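Local coordinates for Slr0280 protein (Synechocystis sp., PDB 5H3K) that is of unknown function but belongs to the phosphodiester glycosidase (NAGPA) family, which suggests a role in cleaving phosphodiester-linked sugars, at residues Q431-Q443 / I470-N482. Numbering follows the deposited sequence.
Sequences QVYVVQNSQVTAQ and IPAGVLAVGTTLN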
loop_
_atom_site.group_PDB
_atom_site.type_symbol
_atom_site.label_atom_id
_atom_site.label_comp_id
_atom_site.label_asym_id
_atom_site.label_seq_id
_atom_site.Cartn_x
_atom_site.Cartn_y
_atom_site.Cartn_z
ATOM N N GLN A 431 -33.713 3.797 13.625
ATOM C CA GLN A 431 -34.191 2.883 14.659
ATOM C C GLN A 431 -33.158 1.776 14.819
ATOM O O GLN A 431 -32.671 1.240 13.818
ATOM C CB GLN A 431 -35.530 2.266 14.256
ATOM C CG GLN A 431 -36.739 3.145 14.540
ATOM C CD GLN A 431 -36.988 3.333 16.030
ATOM O OE1 GLN A 431 -37.142 2.364 16.779
ATOM N NE2 GLN A 431 -37.023 4.581 16.466
ATOM N N VAL A 432 -32.820 1.428 16.058
ATOM C CA VAL A 432 -31.895 0.317 16.279
ATOM C C VAL A 432 -32.570 -0.839 17.006
ATOM O O VAL A 432 -33.336 -0.628 17.956
ATOM C CB VAL A 432 -30.601 0.752 17.025
ATOM C CG1 VAL A 432 -30.923 1.372 18.376
ATOM C CG2 VAL A 432 -29.628 -0.444 17.191
ATOM N N TYR A 433 -32.283 -2.059 16.548
ATOM C CA TYR A 433 -32.715 -3.270 17.233
ATOM C C TYR A 433 -31.472 -4.004 17.689
ATOM O O TYR A 433 -30.600 -4.331 16.868
ATOM C CB TYR A 433 -33.540 -4.155 16.295
ATOM C CG TYR A 433 -34.756 -3.449 15.738
ATOM C CD1 TYR A 433 -36.015 -3.639 16.297
ATOM C CD2 TYR A 433 -34.647 -2.573 14.661
ATOM C CE1 TYR A 433 -37.135 -2.981 15.786
ATOM C CE2 TYR A 433 -35.758 -1.907 14.147
ATOM C CZ TYR A 433 -36.996 -2.118 14.713
ATOM O OH TYR A 433 -38.088 -1.464 14.190
ATOM N N VAL A 434 -31.378 -4.239 18.996
ATOM C CA VAL A 434 -30.230 -4.925 19.567
ATOM C C VAL A 434 -30.475 -6.432 19.533
ATOM O O VAL A 434 -31.516 -6.910 19.996
ATOM C CB VAL A 434 -29.959 -4.470 21.014
ATOM C CG1 VAL A 434 -28.710 -5.141 21.550
ATOM C CG2 VAL A 434 -29.817 -2.959 21.076
ATOM N N VAL A 435 -29.525 -7.175 18.969
ATOM C CA VAL A 435 -29.626 -8.633 18.893
ATOM C C VAL A 435 -28.498 -9.258 19.714
ATOM O O VAL A 435 -27.329 -8.889 19.570
ATOM C CB VAL A 435 -29.580 -9.133 17.430
ATOM C CG1 VAL A 435 -29.760 -10.644 17.381
ATOM C CG2 VAL A 435 -30.658 -8.440 16.594
ATOM N N GLN A 436 -28.855 -10.173 20.611
ATOM C CA GLN A 436 -27.869 -10.889 21.413
ATOM C C GLN A 436 -28.207 -12.356 21.373
ATOM O O GLN A 436 -29.342 -12.730 21.638
ATOM C CB GLN A 436 -27.878 -10.401 22.861
ATOM C CG GLN A 436 -27.503 -8.948 23.038
ATOM C CD GLN A 436 -27.533 -8.508 24.492
ATOM O OE1 GLN A 436 -28.489 -7.870 24.946
ATOM N NE2 GLN A 436 -26.481 -8.843 25.229
ATOM N N ASN A 437 -27.236 -13.183 21.007
ATOM C CA ASN A 437 -27.454 -14.622 20.910
ATOM C C ASN A 437 -28.699 -14.957 20.091
ATOM O O ASN A 437 -29.540 -15.760 20.513
ATOM C CB ASN A 437 -27.550 -15.257 22.300
ATOM C CG ASN A 437 -27.302 -16.748 22.265
ATOM O OD1 ASN A 437 -26.492 -17.231 21.470
ATOM N ND2 ASN A 437 -28.011 -17.491 23.111
ATOM N N SER A 438 -28.814 -14.309 18.933
ATOM C CA SER A 438 -29.902 -14.557 17.979
ATOM C C SER A 438 -31.307 -14.141 18.433
ATOM O O SER A 438 -32.291 -14.532 17.809
ATOM C CB SER A 438 -29.922 -16.021 17.521
ATOM O OG SER A 438 -28.704 -16.384 16.888
ATOM N N GLN A 439 -31.403 -13.351 19.496
ATOM C CA GLN A 439 -32.701 -12.828 19.930
ATOM C C GLN A 439 -32.686 -11.316 20.067
ATOM O O GLN A 439 -31.721 -10.741 20.568
ATOM C CB GLN A 439 -33.128 -13.433 21.280
ATOM C CG GLN A 439 -33.577 -14.869 21.221
ATOM C CD GLN A 439 -34.131 -15.356 22.547
ATOM O OE1 GLN A 439 -35.333 -15.277 22.797
ATOM N NE2 GLN A 439 -33.254 -15.856 23.403
ATOM N N VAL A 440 -33.772 -10.671 19.642
ATOM C CA VAL A 440 -33.942 -9.242 19.854
ATOM C C VAL A 440 -34.087 -8.973 21.349
ATOM O O VAL A 440 -34.898 -9.618 22.031
ATOM C CB VAL A 440 -35.176 -8.692 19.118
ATOM C CG1 VAL A 440 -35.315 -7.211 19.374
ATOM C CG2 VAL A 440 -35.079 -8.966 17.610
ATOM N N THR A 441 -33.295 -8.037 21.864
ATOM C CA THR A 441 -33.322 -7.748 23.288
ATOM C C THR A 441 -33.763 -6.314 23.592
ATOM O O THR A 441 -34.187 -6.019 24.710
ATOM C CB THR A 441 -31.961 -8.026 23.922
ATOM O OG1 THR A 441 -32.065 -7.874 25.341
ATOM C CG2 THR A 441 -30.946 -7.054 23.388
ATOM N N ALA A 442 -33.670 -5.425 22.605
ATOM C CA ALA A 442 -34.055 -4.028 22.796
ATOM C C ALA A 442 -34.308 -3.324 21.468
ATOM O O ALA A 442 -33.834 -3.775 20.426
ATOM C CB ALA A 442 -32.985 -3.289 23.610
ATOM N N GLN A 443 -35.082 -2.242 21.509
ATOM C CA GLN A 443 -35.265 -1.351 20.363
ATOM C C GLN A 443 -35.197 0.082 20.879
ATOM O O GLN A 443 -35.793 0.388 21.918
ATOM C CB GLN A 443 -36.610 -1.588 19.665
ATOM C CG GLN A 443 -36.993 -0.502 18.645
ATOM C CD GLN A 443 -38.354 -0.735 17.994
ATOM O OE1 GLN A 443 -39.059 -1.688 18.325
ATOM N NE2 GLN A 443 -38.729 0.146 17.062
ATOM N N ILE A 470 -38.753 -1.159 8.302
ATOM C CA ILE A 470 -39.143 -2.341 9.068
ATOM C C ILE A 470 -40.546 -2.163 9.636
ATOM O O ILE A 470 -40.760 -1.312 10.503
ATOM C CB ILE A 470 -38.144 -2.648 10.222
ATOM C CG1 ILE A 470 -36.733 -2.881 9.665
ATOM C CG2 ILE A 470 -38.592 -3.877 11.002
ATOM C CD1 ILE A 470 -35.687 -3.235 10.720
ATOM N N PRO A 471 -41.503 -2.967 9.142
ATOM C CA PRO A 471 -42.902 -2.919 9.586
ATOM C C PRO A 471 -42.993 -3.130 11.088
ATOM O O PRO A 471 -42.191 -3.883 11.652
ATOM C CB PRO A 471 -43.543 -4.106 8.861
ATOM C CG PRO A 471 -42.664 -4.366 7.673
ATOM C CD PRO A 471 -41.270 -4.024 8.142
ATOM N N ALA A 472 -43.954 -2.476 11.734
ATOM C CA ALA A 472 -44.102 -2.573 13.182
ATOM C C ALA A 472 -44.391 -4.000 13.639
ATOM O O ALA A 472 -45.091 -4.763 12.962
ATOM C CB ALA A 472 -45.184 -1.621 13.681
ATOM N N GLY A 473 -43.813 -4.358 14.781
ATOM C CA GLY A 473 -44.097 -5.630 15.418
ATOM C C GLY A 473 -43.313 -6.816 14.891
ATOM O O GLY A 473 -43.342 -7.886 15.499
ATOM N N VAL A 474 -42.616 -6.636 13.772
ATOM C CA VAL A 474 -41.846 -7.719 13.161
ATOM C C VAL A 474 -40.667 -8.146 14.045
ATOM O O VAL A 474 -40.365 -9.337 14.161
ATOM C CB VAL A 474 -41.350 -7.308 11.752
ATOM C CG1 VAL A 474 -40.424 -8.359 11.166
ATOM C CG2 VAL A 474 -42.538 -7.086 10.825
ATOM N N LEU A 475 -40.013 -7.168 14.665
ATOM C CA LEU A 475 -38.864 -7.436 15.536
ATOM C C LEU A 475 -39.154 -7.159 17.009
ATOM O O LEU A 475 -38.429 -6.396 17.660
ATOM C CB LEU A 475 -37.655 -6.608 15.099
ATOM C CG LEU A 475 -37.114 -6.907 13.701
ATOM C CD1 LEU A 475 -35.859 -6.075 13.424
ATOM C CD2 LEU A 475 -36.833 -8.384 13.541
ATOM N N ALA A 476 -40.201 -7.783 17.539
ATOM C CA ALA A 476 -40.522 -7.648 18.961
ATOM C C ALA A 476 -39.391 -8.184 19.846
ATOM O O ALA A 476 -38.703 -9.139 19.472
ATOM C CB ALA A 476 -41.824 -8.367 19.275
ATOM N N VAL A 477 -39.206 -7.577 21.017
ATOM C CA VAL A 477 -38.260 -8.099 22.013
ATOM C C VAL A 477 -38.561 -9.579 22.290
ATOM O O VAL A 477 -39.714 -9.955 22.567
ATOM C CB VAL A 477 -38.308 -7.265 23.327
ATOM C CG1 VAL A 477 -37.442 -7.893 24.421
ATOM C CG2 VAL A 477 -37.875 -5.822 23.058
ATOM N N GLY A 478 -37.540 -10.423 22.169
ATOM C CA GLY A 478 -37.716 -11.852 22.364
ATOM C C GLY A 478 -37.728 -12.645 21.074
ATOM O O GLY A 478 -37.561 -13.873 21.094
ATOM N N THR A 479 -37.930 -11.961 19.947
ATOM C CA THR A 479 -37.953 -12.641 18.646
ATOM C C THR A 479 -36.594 -13.283 18.327
ATOM O O THR A 479 -35.534 -12.665 18.529
ATOM C CB THR A 479 -38.354 -11.670 17.503
ATOM O OG1 THR A 479 -39.595 -11.037 17.840
ATOM C CG2 THR A 479 -38.529 -12.416 16.185
ATOM N N THR A 480 -36.634 -14.522 17.843
ATOM C CA THR A 480 -35.436 -15.250 17.416
ATOM C C THR A 480 -35.137 -14.932 15.944
ATOM O O THR A 480 -36.061 -14.822 15.144
ATOM C CB THR A 480 -35.632 -16.771 17.619
ATOM O OG1 THR A 480 -35.594 -17.063 19.024
ATOM C CG2 THR A 480 -34.531 -17.567 16.938
ATOM N N LEU A 481 -33.858 -14.760 15.591
ATOM C CA LEU A 481 -33.493 -14.374 14.223
ATOM C C LEU A 481 -32.428 -15.281 13.632
ATOM O O LEU A 481 -31.501 -15.716 14.323
ATOM C CB LEU A 481 -32.988 -12.925 14.166
ATOM C CG LEU A 481 -33.889 -11.796 14.654
ATOM C CD1 LEU A 481 -33.124 -10.480 14.632
ATOM C CD2 LEU A 481 -35.134 -11.688 13.794
ATOM N N ASN A 482 -32.572 -15.571 12.346
ATOM C CA ASN A 482 -31.501 -16.178 11.574
ATOM C C ASN A 482 -31.090 -15.226 10.460
ATOM O O ASN A 482 -31.940 -14.626 9.812
ATOM C CB ASN A 482 -31.947 -17.514 10.976
ATOM C CG ASN A 482 -30.994 -18.019 9.912
ATOM O OD1 ASN A 482 -31.266 -17.905 8.715
ATOM N ND2 ASN A 482 -29.856 -18.566 10.344
#
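A beta hairpin, strands 431-436 and 439-443 joined by a type I' turn from Gln436 to Gln439, is flanked by the segment 470-482, mostly loop, which runs into the strand that continues to residue 488. Gln439 and Thr480 form a single beta bridge. Three backbone hydrogen bonds tie the two segments together. Leu481 N donates to Ser438 O (2.7 Å). Val440 N donates to Thr479 O (2.9 Å). Gly478 N donates to Val440 O (2.8 Å). The loop turns sharply through a type II turn from Ala476 to Thr479. Thr479 N and Thr479 OG1 both grip Ala476 O from the same face of its plane. Gly478 adopts a positive phi (104°) that suits glycine at this corner.

Apolar side chains fill the rest of the contact. Leu475 CD1 sits over one face of the Tyr433 ring, 3.8 Å from its centroid, in a CH-pi contact. Ile470 CD1 meets the same ring obliquely, at Tyr433 CE2 (3.7 Å). Leu481 CD1 touches both Val435 CG2 (3.8 Å) and Val440 CG2 (3.9 Å). In Val440, CG1 is anti to the backbone N (chi1 180°) and rests on Leu475 O. Tyr461, Ile463 and Ile390 from neighbouring strands also pack on Leu481. The contact is typical of a two-residue beta hairpin with a type I' turn, edged by a loop through a single bridge and a type II turn.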